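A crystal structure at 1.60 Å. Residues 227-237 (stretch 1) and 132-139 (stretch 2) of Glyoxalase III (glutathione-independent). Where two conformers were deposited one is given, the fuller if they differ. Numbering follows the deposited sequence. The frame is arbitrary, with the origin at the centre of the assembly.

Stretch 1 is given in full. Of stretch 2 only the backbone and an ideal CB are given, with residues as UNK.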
ATOM      1  N   LYS A 227       4.663 -10.223   4.986  1.00 18.13           N
ATOM      2  CA  LYS A 227       3.913 -10.520   6.198  1.00 19.25           C
ATOM      3  C   LYS A 227       2.582  -9.779   6.174  1.00 18.51           C
ATOM      4  O   LYS A 227       1.585 -10.298   6.652  1.00 19.99           O
ATOM      5  CB  LYS A 227       4.722 -10.134   7.441  1.00 19.65           C
ATOM      6  CG  LYS A 227       4.149 -10.696   8.741  1.00 22.53           C
ATOM      7  CD  LYS A 227       4.998 -10.304   9.941  1.00 23.67           C
ATOM      8  CE  LYS A 227       4.562 -11.044  11.208  1.00 25.80           C
ATOM      9  NZ  LYS A 227       3.211 -10.614  11.677  1.00 25.10           N
ATOM     10  N   THR A 228       2.560  -8.563   5.623  1.00 18.85           N
ATOM     11  CA  THR A 228       1.312  -7.797   5.559  1.00 18.57           C
ATOM     12  C   THR A 228       0.291  -8.568   4.724  1.00 20.40           C
ATOM     13  O   THR A 228      -0.850  -8.751   5.147  1.00 19.35           O
ATOM     14  CB  THR A 228       1.501  -6.384   4.981  1.00 18.54           C
ATOM     15  OG1 THR A 228       2.536  -5.690   5.695  1.00 18.24           O
ATOM     16  CG2 THR A 228       0.219  -5.587   5.106  1.00 17.51           C
ATOM     17  N   ALA A 229       0.712  -9.057   3.562  1.00 18.92           N
ATOM     18  CA  ALA A 229      -0.159  -9.871   2.719  1.00 19.39           C
ATOM     19  C   ALA A 229      -0.604 -11.161   3.400  1.00 18.31           C
ATOM     20  O   ALA A 229      -1.779 -11.532   3.332  1.00 19.48           O
ATOM     21  CB  ALA A 229       0.515 -10.179   1.398  1.00 17.71           C
ATOM     22  N   GLU A 230       0.323 -11.847   4.063  1.00 19.94           N
ATOM     23  CA  GLU A 230      -0.020 -13.073   4.764  1.00 20.42           C
ATOM     24  C   GLU A 230      -1.021 -12.766   5.866  1.00 20.47           C
ATOM     25  O   GLU A 230      -1.952 -13.539   6.091  1.00 21.79           O
ATOM     26  CB  GLU A 230       1.231 -13.740   5.354  1.00 23.42           C
ATOM     27  CG  GLU A 230       2.211 -14.251   4.311  1.00 24.45           C
ATOM     28  CD  GLU A 230       3.459 -14.860   4.948  1.00 31.84           C
ATOM     29  OE1 GLU A 230       3.784 -14.469   6.093  1.00 35.68           O
ATOM     30  OE2 GLU A 230       4.114 -15.722   4.307  1.00 34.04           O
ATOM     31  N   ASP A 231      -0.836 -11.650   6.562  1.00 18.31           N
ATOM     32  CA  ASP A 231      -1.723 -11.315   7.684  1.00 18.23           C
ATOM     33  C   ASP A 231      -3.087 -10.782   7.187  1.00 20.17           C
ATOM     34  O   ASP A 231      -4.094 -10.879   7.894  1.00 20.44           O
ATOM     35  CB  ASP A 231      -1.033 -10.310   8.601  1.00 19.16           C
ATOM     36  CG  ASP A 231       0.073 -10.952   9.456  1.00 21.84           C
ATOM     37  OD1 ASP A 231       0.095 -12.197   9.591  1.00 23.41           O
ATOM     38  OD2 ASP A 231       0.903 -10.204  10.004  1.00 22.35           O
ATOM     39  N   VAL A 232      -3.120 -10.234   5.972  1.00 17.85           N
ATOM     40  CA  VAL A 232      -4.389  -9.966   5.320  1.00 17.25           C
ATOM     41  C   VAL A 232      -5.169 -11.267   5.124  1.00 19.91           C
ATOM     42  O   VAL A 232      -6.341 -11.355   5.474  1.00 20.35           O
ATOM     43  CB  VAL A 232      -4.184  -9.245   3.954  1.00 17.14           C
ATOM     44  CG1 VAL A 232      -5.454  -9.301   3.110  1.00 20.49           C
ATOM     45  CG2 VAL A 232      -3.771  -7.794   4.181  1.00 18.18           C
ATOM     46  N   ILE A 233      -4.512 -12.281   4.578  1.00 19.04           N
ATOM     47  CA  ILE A 233      -5.170 -13.585   4.389  1.00 19.50           C
ATOM     48  C   ILE A 233      -5.699 -14.116   5.726  1.00 21.47           C
ATOM     49  O   ILE A 233      -6.841 -14.575   5.823  1.00 21.38           O
ATOM     50  CB  ILE A 233      -4.233 -14.604   3.716  1.00 21.50           C
ATOM     51  CG1 ILE A 233      -3.946 -14.142   2.278  1.00 20.45           C
ATOM     52  CG2 ILE A 233      -4.831 -16.009   3.758  1.00 24.10           C
ATOM     53  CD1 ILE A 233      -2.839 -14.880   1.567  1.00 21.66           C
ATOM     54  N   ALA A 234      -4.871 -14.023   6.765  1.00 20.57           N
ATOM     55  CA  ALA A 234      -5.261 -14.480   8.102  1.00 23.49           C
ATOM     56  C   ALA A 234      -6.522 -13.773   8.598  1.00 22.04           C
ATOM     57  O   ALA A 234      -7.371 -14.389   9.262  1.00 25.73           O
ATOM     58  CB  ALA A 234      -4.118 -14.250   9.082  1.00 24.52           C
ATOM     59  N   ALA A 235      -6.612 -12.471   8.338  1.00 20.92           N
ATOM     60  CA  ALA A 235      -7.721 -11.665   8.862  1.00 21.03           C
ATOM     61  C   ALA A 235      -8.993 -11.886   8.043  1.00 22.71           C
ATOM     62  O   ALA A 235     -10.106 -11.766   8.561  1.00 23.82           O
ATOM     63  CB  ALA A 235      -7.352 -10.187   8.895  1.00 21.01           C
ATOM     64  N   PHE A 236      -8.800 -12.258   6.783  1.00 22.37           N
ATOM     65  CA  PHE A 236      -9.863 -12.318   5.763  1.00 21.95           C
ATOM     66  C   PHE A 236     -10.560 -13.668   5.794  1.00 23.81           C
ATOM     67  O   PHE A 236     -11.778 -13.744   5.655  1.00 23.99           O
ATOM     68  CB  PHE A 236      -9.204 -12.094   4.395  1.00 21.19           C
ATOM     69  CG  PHE A 236     -10.135 -12.145   3.213  1.00 21.59           C
ATOM     70  CD1 PHE A 236     -11.011 -11.110   2.955  1.00 21.64           C
ATOM     71  CD2 PHE A 236     -10.042 -13.178   2.299  1.00 20.68           C
ATOM     72  CE1 PHE A 236     -11.817 -11.123   1.838  1.00 23.30           C
ATOM     73  CE2 PHE A 236     -10.850 -13.207   1.168  1.00 22.15           C
ATOM     74  CZ  PHE A 236     -11.743 -12.168   0.937  1.00 22.46           C
ATOM     75  N   GLU A 237      -9.774 -14.735   5.944  1.00 25.75           N
ATOM     76  CA  GLU A 237     -10.285 -16.106   6.021  1.00 27.18           C
ATOM     77  C   GLU A 237     -10.593 -16.505   7.474  1.00 30.27           C
ATOM     78  O   GLU A 237     -10.231 -15.795   8.407  1.00 34.26           O
ATOM     79  CB  GLU A 237      -9.256 -17.077   5.427  1.00 27.74           C
ATOM     80  CG  GLU A 237      -8.708 -16.691   4.065  1.00 31.39           C
ATOM     81  CD  GLU A 237      -9.310 -17.452   2.898  1.00 33.27           C
ATOM     82  OE1 GLU A 237      -9.926 -18.523   3.110  1.00 37.28           O
ATOM     83  OE2 GLU A 237      -9.169 -16.964   1.744  1.00 32.70           O
ATOM     84  N   UNK A 132     -17.472  -6.319   4.619  1.00 22.54           N
ATOM     85  CA  UNK A 132     -16.797  -7.331   5.434  1.00 21.44           C
ATOM     86  C   UNK A 132     -15.491  -7.852   4.856  1.00 21.40           C
ATOM     87  O   UNK A 132     -14.999  -8.912   5.284  1.00 21.31           O
ATOM     88  CB  UNK A 132     -17.742  -8.514   5.652  1.00 21.44           C
ATOM     89  N   UNK A 133     -14.941  -7.150   3.868  1.00 20.08           N
ATOM     90  CA  UNK A 133     -13.602  -7.389   3.377  1.00 20.33           C
ATOM     91  C   UNK A 133     -12.485  -6.832   4.251  1.00 20.11           C
ATOM     92  O   UNK A 133     -12.732  -6.281   5.328  1.00 21.29           O
ATOM     93  CB  UNK A 133     -13.477  -6.797   1.971  1.00 20.33           C
ATOM     94  N   UNK A 134     -11.254  -6.981   3.779  1.00 19.49           N
ATOM     95  CA  UNK A 134     -10.082  -6.535   4.521  1.00 17.82           C
ATOM     96  C   UNK A 134      -9.426  -5.392   3.751  1.00 18.96           C
ATOM     97  O   UNK A 134      -9.210  -5.482   2.532  1.00 17.51           O
ATOM     98  CB  UNK A 134      -9.098  -7.685   4.744  1.00 17.82           C
ATOM     99  N   UNK A 135      -9.108  -4.323   4.478  0.50 18.88           N
ATOM    100  CA  UNK A 135      -8.407  -3.174   3.922  0.50 19.10           C
ATOM    101  C   UNK A 135      -7.036  -3.076   4.589  0.50 18.34           C
ATOM    102  O   UNK A 135      -6.915  -3.181   5.817  0.50 20.00           O
ATOM    103  CB  UNK A 135      -9.210  -1.887   4.119  0.50 19.10           C
ATOM    104  N   UNK A 136      -6.010  -2.882   3.772  1.00 16.60           N
ATOM    105  CA  UNK A 136      -4.632  -3.075   4.192  1.00 17.14           C
ATOM    106  C   UNK A 136      -3.710  -2.156   3.413  1.00 17.76           C
ATOM    107  O   UNK A 136      -4.037  -1.691   2.321  1.00 17.29           O
ATOM    108  CB  UNK A 136      -4.210  -4.534   4.010  1.00 17.14           C
ATOM    109  N   UNK A 137      -2.546  -1.893   3.986  1.00 18.26           N
ATOM    110  CA  UNK A 137      -1.515  -1.133   3.313  1.00 18.93           C
ATOM    111  C   UNK A 137      -0.181  -1.355   4.002  1.00 17.86           C
ATOM    112  O   UNK A 137      -0.112  -1.683   5.190  1.00 17.94           O
ATOM    113  CB  UNK A 137      -1.869   0.355   3.282  1.00 18.93           C
ATOM    114  N   UNK A 138       0.879  -1.130   3.245  1.00 17.41           N
ATOM    115  CA  UNK A 138       2.232  -1.222   3.786  1.00 18.46           C
ATOM    116  C   UNK A 138       2.984   0.095   3.602  1.00 22.88           C
ATOM    117  O   UNK A 138       2.759   0.825   2.645  1.00 21.38           O
ATOM    118  CB  UNK A 138       2.997  -2.365   3.116  1.00 18.46           C
ATOM    119  N   UNK A 139       3.873   0.391   4.552  1.00 22.42           N
ATOM    120  CA  UNK A 139       4.867   1.465   4.406  1.00 22.33           C
ATOM    121  C   UNK A 139       4.199   2.846   4.461  1.00 19.92           C
ATOM    122  O   UNK A 139       3.638   3.188   5.488  1.00 18.38           O
ATOM    123  CB  UNK A 139       5.632   1.305   3.091  1.00 22.33           C
TER

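Stretch 1 is the end of a helix, residues 227-236, and stretch 2 carries a strand, 134-138, that runs nearly antiparallel to it at 169°. The axes approach to 8.9 Å. No hydrogen bond joins the two directly, so the choices below rest mostly on shape.

Position 132 lies before the strand. Its phi/psi of 93/15 favours glycine by itself. The ideal CB has nothing of stretch 1 within 5.5 Å, so the helix sets no limit on size. The residue is Gly 132. Its O accepts a hydrogen bond from a water at 2.8 Å, and the same water donates to Phe 236 O at 3.1 Å. This water links the loop to the last turn of the helix.

Position 133 has phi/psi of -78/-177, which most residues can adopt. The ideal CB points sideways and lies 4.6 Å from Phe 236 CE1. A small residue would suit, and the helix alone does not demand glycine. The deposited residue is Gly 133. Its CA sits at the edge of the Phe 236 ring, 4.4 Å from Phe 236 CE1.

Position 134 points toward the helix. Its ideal CB is 4.3 Å from both Val 232 CG1 and Phe 236 CD1, and 5.2 Å from Ala 235 CB. These neighbours are all carbon, and the backbone is extended. A medium apolar side chain fits, with valine or isoleucine favoured by the strand. The residue is Val 134, which has the largest contact area of stretch 2. With chi1 in t, its CG1 meets Val 232 CG1 at 3.7 Å. Its CG2 reaches Phe 236 CB at 3.8 Å and Ala 235 CB at 4.1 Å, packing into the angle between these two consecutive residues.

Position 135 points away, as expected from strand alternation. Stretch 1 does not restrict it, though its extended backbone suits a beta-branched residue. It is Val 135.

Position 136 points toward the helix again, but at closer range. The ideal CB is only 3.3 Å from Val 232 CG2, a tight approach, and 4.7 Å from Thr 228 CG2. A small side chain is the natural choice: alanine, serine, perhaps cysteine. Ser 136 is found. Its CB keeps the 3.3 Å contact with Val 232 CG2. Chi1 is p, and OG is hydrogen-bonded elsewhere in the structure.

Position 137 points away, and its ideal CB finds nothing of stretch 1 nearby. Many residues would do. Ala 137 occupies it. The backbone makes the contact instead: Ala 137 O lies 3.9 Å from Thr 228 CG2.

Position 138 faces the helix, with its ideal CB 4.2 Å from Thr 228 OG1. Valine, threonine or another modest side chain could fit. The residue is Val 138, chi1 p, whose CG2 lies 4.0 Å from Thr 228 OG1. That hydroxyl is hydrogen-bonded elsewhere in the structure.

Position 139 follows the strand and is out of reach of stretch 1. Its phi of 71° is unusual for a residue with a side chain. Nevertheless, it is Cys 139.

Stretch 2, residues 132-139: GGVVSAVC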
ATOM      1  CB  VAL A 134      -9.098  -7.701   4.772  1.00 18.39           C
ATOM      2  CG1 VAL A 134      -7.728  -7.185   5.197  1.00 18.84           C
ATOM      3  CG2 VAL A 134      -9.666  -8.637   5.823  1.00 23.46           C
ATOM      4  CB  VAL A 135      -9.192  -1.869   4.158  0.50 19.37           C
ATOM      5  CG1 VAL A 135      -8.401  -0.666   3.658  0.50 18.93           C
ATOM      6  CG2 VAL A 135     -10.549  -1.936   3.478  0.50 20.66           C
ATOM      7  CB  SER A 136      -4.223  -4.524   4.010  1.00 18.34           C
ATOM      8  OG  SER A 136      -4.254  -4.882   2.643  1.00 18.68           O
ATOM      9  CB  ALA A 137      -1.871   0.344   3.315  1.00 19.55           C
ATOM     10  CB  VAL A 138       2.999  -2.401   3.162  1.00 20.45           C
ATOM     11  CG1 VAL A 138       3.240  -2.197   1.671  1.00 21.35           C
ATOM     12  CG2 VAL A 138       4.320  -2.635   3.886  1.00 21.59           C
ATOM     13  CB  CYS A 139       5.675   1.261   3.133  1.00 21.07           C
ATOM     14  SG  CYS A 139       7.161   2.278   3.028  1.00 33.20           S
TER
HETATM   15  O   HOH W   1     -13.016 -10.850   5.717  1.00 23.77           O
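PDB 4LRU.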